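Chromosome segregation protein smc (Pyrococcus furiosus, PDB 3KTA) is probably required for chromosome condensation and partitioning, its two ends joining into an ABC-type ATPase head, of which this chain is the C-terminal part. Local coordinates at residues Thr124-Met129 with Gln167-Gly172. Residues are numbered along the deposited sequence; the frame is centred on the assembly and turned at random.
Sequences TLRDVM and QGWEHG. With AP5 (bis(adenosine)-5'-pentaphosphate), chain E.
L125 and R126 both touch the indole of W169, L125 through CD1 and CB near CE3, R126 through CD near CH2 and CZ3. L125 CD1 meets the ring at its edge, 3.8 Å from W169 CE3, and also lies against the carbonyl O of the same tryptophan. R126 crosses the indole at about a right angle: its CD sits 3.7 Å from W169 CH2, and bends at chi2 and chi3 fold the chain so that this methylene lies oblique to the six-membered ring while the guanidinium runs on toward E170. CB of E170 sits above one indole face, offset toward the rim, and I163 of helix 153-164 packs on both L125 and W169.

The charges meet indirectly. R126 NH1 stays 4.3 Å from E170 OE2, which lies well out of the guanidinium plane, and one water joins them, accepting from NH1 at 2.9 Å and donating to the carboxylate oxygen. Stronger partners fix both ends: R126 NH2 forms a salt bridge with D101, and E170 OE2 accepts from the backbone N of H98. R126 is also the N-cap residue of helix 127-130, and its N donates to T124 OG1 (2.9 Å) in an ST turn.

Beyond E170 the tail reaches the bound bis(adenosine)-5'-pentaphosphate. G172 N donates nearly straight, at 173°, to ribose atom O2F, while H171, its CG anti to the backbone N (chi1 169°), brings CD2 to 3.6 Å from O2F and NE2 to 3.7 Å from adenine N3A, a contact without a hydrogen bond. Replacing H171 with an alanine is likely to strip O2F and N3A of their imidazole neighbour. Apolar contact plus a water-mediated charge pair thus ties the C-terminal tail, which carries part of the nucleotide pocket, to the turn following strand 119-123 of the ATPase head.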
loop_
_atom_site.group_PDB
_atom_site.type_symbol
_atom_site.label_atom_id
_atom_site.label_comp_id
_atom_site.label_asym_id
_atom_site.label_seq_id
_atom_site.Cartn_x
_atom_site.Cartn_y
_atom_site.Cartn_z
ATOM N N THR B 124 0.354 -0.504 11.376
ATOM C CA THR B 124 -0.775 -0.977 12.194
ATOM C C THR B 124 -0.564 -0.737 13.685
ATOM O O THR B 124 0.572 -0.708 14.164
ATOM C CB THR B 124 -1.040 -2.479 11.953
ATOM O OG1 THR B 124 -2.178 -2.907 12.720
ATOM C CG2 THR B 124 0.174 -3.319 12.345
ATOM N N LEU B 125 -1.677 -0.541 14.400
ATOM C CA LEU B 125 -1.669 -0.425 15.856
ATOM C C LEU B 125 -2.272 -1.690 16.473
ATOM O O LEU B 125 -2.440 -1.774 17.699
ATOM C CB LEU B 125 -2.495 0.790 16.299
ATOM C CG LEU B 125 -1.996 2.167 15.867
ATOM C CD1 LEU B 125 -2.795 3.253 16.565
ATOM C CD2 LEU B 125 -0.509 2.301 16.145
ATOM N N ARG B 126 -2.578 -2.678 15.632
ATOM C CA ARG B 126 -3.320 -3.862 16.079
ATOM C C ARG B 126 -2.437 -5.094 16.269
ATOM O O ARG B 126 -1.840 -5.628 15.306
ATOM C CB ARG B 126 -4.449 -4.203 15.102
ATOM C CG ARG B 126 -5.389 -3.039 14.822
ATOM C CD ARG B 126 -6.271 -2.718 16.049
ATOM N NE ARG B 126 -7.243 -3.778 16.269
ATOM C CZ ARG B 126 -8.401 -3.884 15.617
ATOM N NH1 ARG B 126 -8.745 -2.983 14.706
ATOM N NH2 ARG B 126 -9.216 -4.903 15.873
ATOM N N ASP B 127 -2.383 -5.579 17.509
ATOM C CA ASP B 127 -1.648 -6.797 17.803
ATOM C C ASP B 127 -2.003 -7.980 16.904
ATOM O O ASP B 127 -1.110 -8.697 16.459
ATOM C CB ASP B 127 -1.756 -7.173 19.294
ATOM C CG ASP B 127 -3.196 -7.197 19.813
ATOM O OD1 ASP B 127 -4.162 -7.336 19.036
ATOM O OD2 ASP B 127 -3.357 -7.090 21.046
ATOM N N VAL B 128 -3.294 -8.190 16.626
ATOM C CA VAL B 128 -3.707 -9.342 15.837
ATOM C C VAL B 128 -3.316 -9.193 14.367
ATOM O O VAL B 128 -3.301 -10.178 13.637
ATOM C CB VAL B 128 -5.216 -9.642 15.970
ATOM C CG1 VAL B 128 -5.535 -10.019 17.392
ATOM C CG2 VAL B 128 -6.034 -8.444 15.585
HETATM N N MSE B 129 -3.008 -7.965 13.945
HETATM C CA MSE B 129 -2.459 -7.749 12.611
HETATM C C MSE B 129 -0.964 -8.052 12.551
HETATM O O MSE B 129 -0.513 -8.646 11.561
HETATM C CB MSE B 129 -2.695 -6.305 12.128
HETATM C CG MSE B 129 -2.027 -5.980 10.771
HETATM SE SE MSE B 129 -2.769 -6.969 9.260
HETATM C CE MSE B 129 -4.152 -5.690 8.804
ATOM N N GLN B 167 -6.830 7.088 25.241
ATOM C CA GLN B 167 -8.135 7.339 24.653
ATOM C C GLN B 167 -7.980 7.734 23.182
ATOM O O GLN B 167 -7.156 8.582 22.853
ATOM C CB GLN B 167 -8.822 8.459 25.439
ATOM C CG GLN B 167 -10.317 8.569 25.213
ATOM C CD GLN B 167 -11.100 7.466 25.907
ATOM O OE1 GLN B 167 -10.889 7.188 27.086
ATOM N NE2 GLN B 167 -12.015 6.845 25.180
ATOM N N GLY B 168 -8.751 7.105 22.303
ATOM C CA GLY B 168 -8.796 7.522 20.907
ATOM C C GLY B 168 -7.631 7.075 20.039
ATOM O O GLY B 168 -7.396 7.635 18.960
ATOM N N TRP B 169 -6.901 6.056 20.487
ATOM C CA TRP B 169 -5.755 5.563 19.727
ATOM C C TRP B 169 -6.084 5.260 18.256
ATOM O O TRP B 169 -5.240 5.451 17.376
ATOM C CB TRP B 169 -5.144 4.323 20.411
ATOM C CG TRP B 169 -6.120 3.198 20.545
ATOM C CD1 TRP B 169 -6.904 2.917 21.633
ATOM C CD2 TRP B 169 -6.445 2.215 19.554
ATOM N NE1 TRP B 169 -7.690 1.825 21.378
ATOM C CE2 TRP B 169 -7.424 1.368 20.114
ATOM C CE3 TRP B 169 -5.995 1.959 18.255
ATOM C CZ2 TRP B 169 -7.967 0.293 19.416
ATOM C CZ3 TRP B 169 -6.540 0.894 17.559
ATOM C CH2 TRP B 169 -7.511 0.069 18.143
ATOM N N GLU B 170 -7.305 4.803 17.987
ATOM C CA GLU B 170 -7.671 4.337 16.644
ATOM C C GLU B 170 -7.715 5.454 15.612
ATOM O O GLU B 170 -8.051 6.596 15.923
ATOM C CB GLU B 170 -9.008 3.585 16.670
ATOM C CG GLU B 170 -9.343 2.881 15.359
ATOM C CD GLU B 170 -10.534 1.947 15.481
ATOM O OE1 GLU B 170 -11.464 2.263 16.254
ATOM O OE2 GLU B 170 -10.550 0.899 14.797
ATOM N N HIS B 171 -7.356 5.112 14.381
ATOM C CA HIS B 171 -7.459 6.039 13.263
ATOM C C HIS B 171 -8.862 6.641 13.173
ATOM O O HIS B 171 -9.865 5.953 13.388
ATOM C CB HIS B 171 -7.152 5.312 11.949
ATOM C CG HIS B 171 -7.489 6.118 10.734
ATOM N ND1 HIS B 171 -8.702 6.025 10.085
ATOM C CD2 HIS B 171 -6.783 7.069 10.079
ATOM C CE1 HIS B 171 -8.723 6.879 9.073
ATOM N NE2 HIS B 171 -7.572 7.526 9.051
ATOM N N GLY B 172 -8.924 7.929 12.861
ATOM C CA GLY B 172 -10.194 8.589 12.624
ATOM C C GLY B 172 -10.726 9.366 13.813
ATOM O O GLY B 172 -11.761 10.031 13.706
HETATM P PA AP5 E . -3.071 13.821 13.046
HETATM O O1A AP5 E . -3.040 14.265 14.494
HETATM O O2A AP5 E . -2.737 14.941 12.096
HETATM O O3A AP5 E . -2.012 12.630 12.746
HETATM P PB AP5 E . -1.720 11.442 13.761
HETATM O O1B AP5 E . -2.999 11.018 14.453
HETATM O O2B AP5 E . -0.572 11.745 14.684
HETATM O O3B AP5 E . -1.297 10.448 12.563
HETATM P PG AP5 E . -0.684 9.037 12.857
HETATM O O1G AP5 E . -1.120 8.574 14.233
HETATM O O2G AP5 E . -1.166 8.148 11.755
HETATM O O3G AP5 E . 0.863 9.356 12.913
HETATM P PD AP5 E . 2.057 8.724 12.080
HETATM O O1D AP5 E . 2.858 7.814 12.959
HETATM O O2D AP5 E . 1.613 8.125 10.769
HETATM O O3D AP5 E . 2.917 10.073 11.860
HETATM P PE AP5 E . 3.244 10.778 10.441
HETATM O O1E AP5 E . 4.101 9.818 9.649
HETATM O O2E AP5 E . 2.000 11.273 9.795
HETATM O O5F AP5 E . -4.475 13.116 12.689
HETATM C C5F AP5 E . -5.650 13.819 12.332
HETATM C C4F AP5 E . -6.819 12.867 12.068
HETATM O O4F AP5 E . -6.633 12.242 10.810
HETATM C C3F AP5 E . -6.919 11.736 13.080
HETATM O O3F AP5 E . -8.241 11.236 13.091
HETATM C C2F AP5 E . -6.032 10.673 12.470
HETATM O O2F AP5 E . -6.423 9.375 12.861
HETATM C C1F AP5 E . -6.226 10.892 10.977
HETATM N N9A AP5 E . -4.972 10.751 10.221
HETATM C C8A AP5 E . -3.696 10.766 10.715
HETATM N N7A AP5 E . -2.837 10.641 9.680
HETATM C C5A AP5 E . -3.548 10.539 8.534
HETATM C C6A AP5 E . -3.170 10.381 7.208
HETATM N N6A AP5 E . -1.891 10.163 6.890
HETATM N N1A AP5 E . -4.146 10.306 6.245
HETATM C C2A AP5 E . -5.483 10.392 6.587
HETATM N N3A AP5 E . -5.858 10.545 7.904
HETATM C C4A AP5 E . -4.899 10.611 8.863
HETATM O O5J AP5 E . 4.201 11.947 10.991
HETATM C C5J AP5 E . 3.659 13.159 11.480
HETATM C C4J AP5 E . 4.822 13.976 12.013
HETATM O O4J AP5 E . 5.705 14.273 10.934
HETATM C C3J AP5 E . 4.342 15.317 12.581
HETATM O O3J AP5 E . 4.963 15.531 13.825
HETATM C C2J AP5 E . 4.859 16.301 11.561
HETATM O O2J AP5 E . 5.075 17.594 12.103
HETATM C C1J AP5 E . 6.125 15.612 11.075
HETATM N N9B AP5 E . 6.572 16.221 9.816
HETATM C C8B AP5 E . 5.969 16.230 8.588
HETATM N N7B AP5 E . 6.746 16.936 7.734
HETATM C C5B AP5 E . 7.831 17.375 8.419
HETATM C C6B AP5 E . 8.934 18.139 8.062
HETATM N N6B AP5 E . 9.004 18.692 6.857
HETATM N N1B AP5 E . 9.878 18.415 9.016
HETATM C C2B AP5 E . 9.762 17.965 10.313
HETATM N N3B AP5 E . 8.663 17.207 10.660
HETATM C C4B AP5 E . 7.728 16.932 9.725
HETATM O O HOH W 1 -7.715 -0.328 14.388
#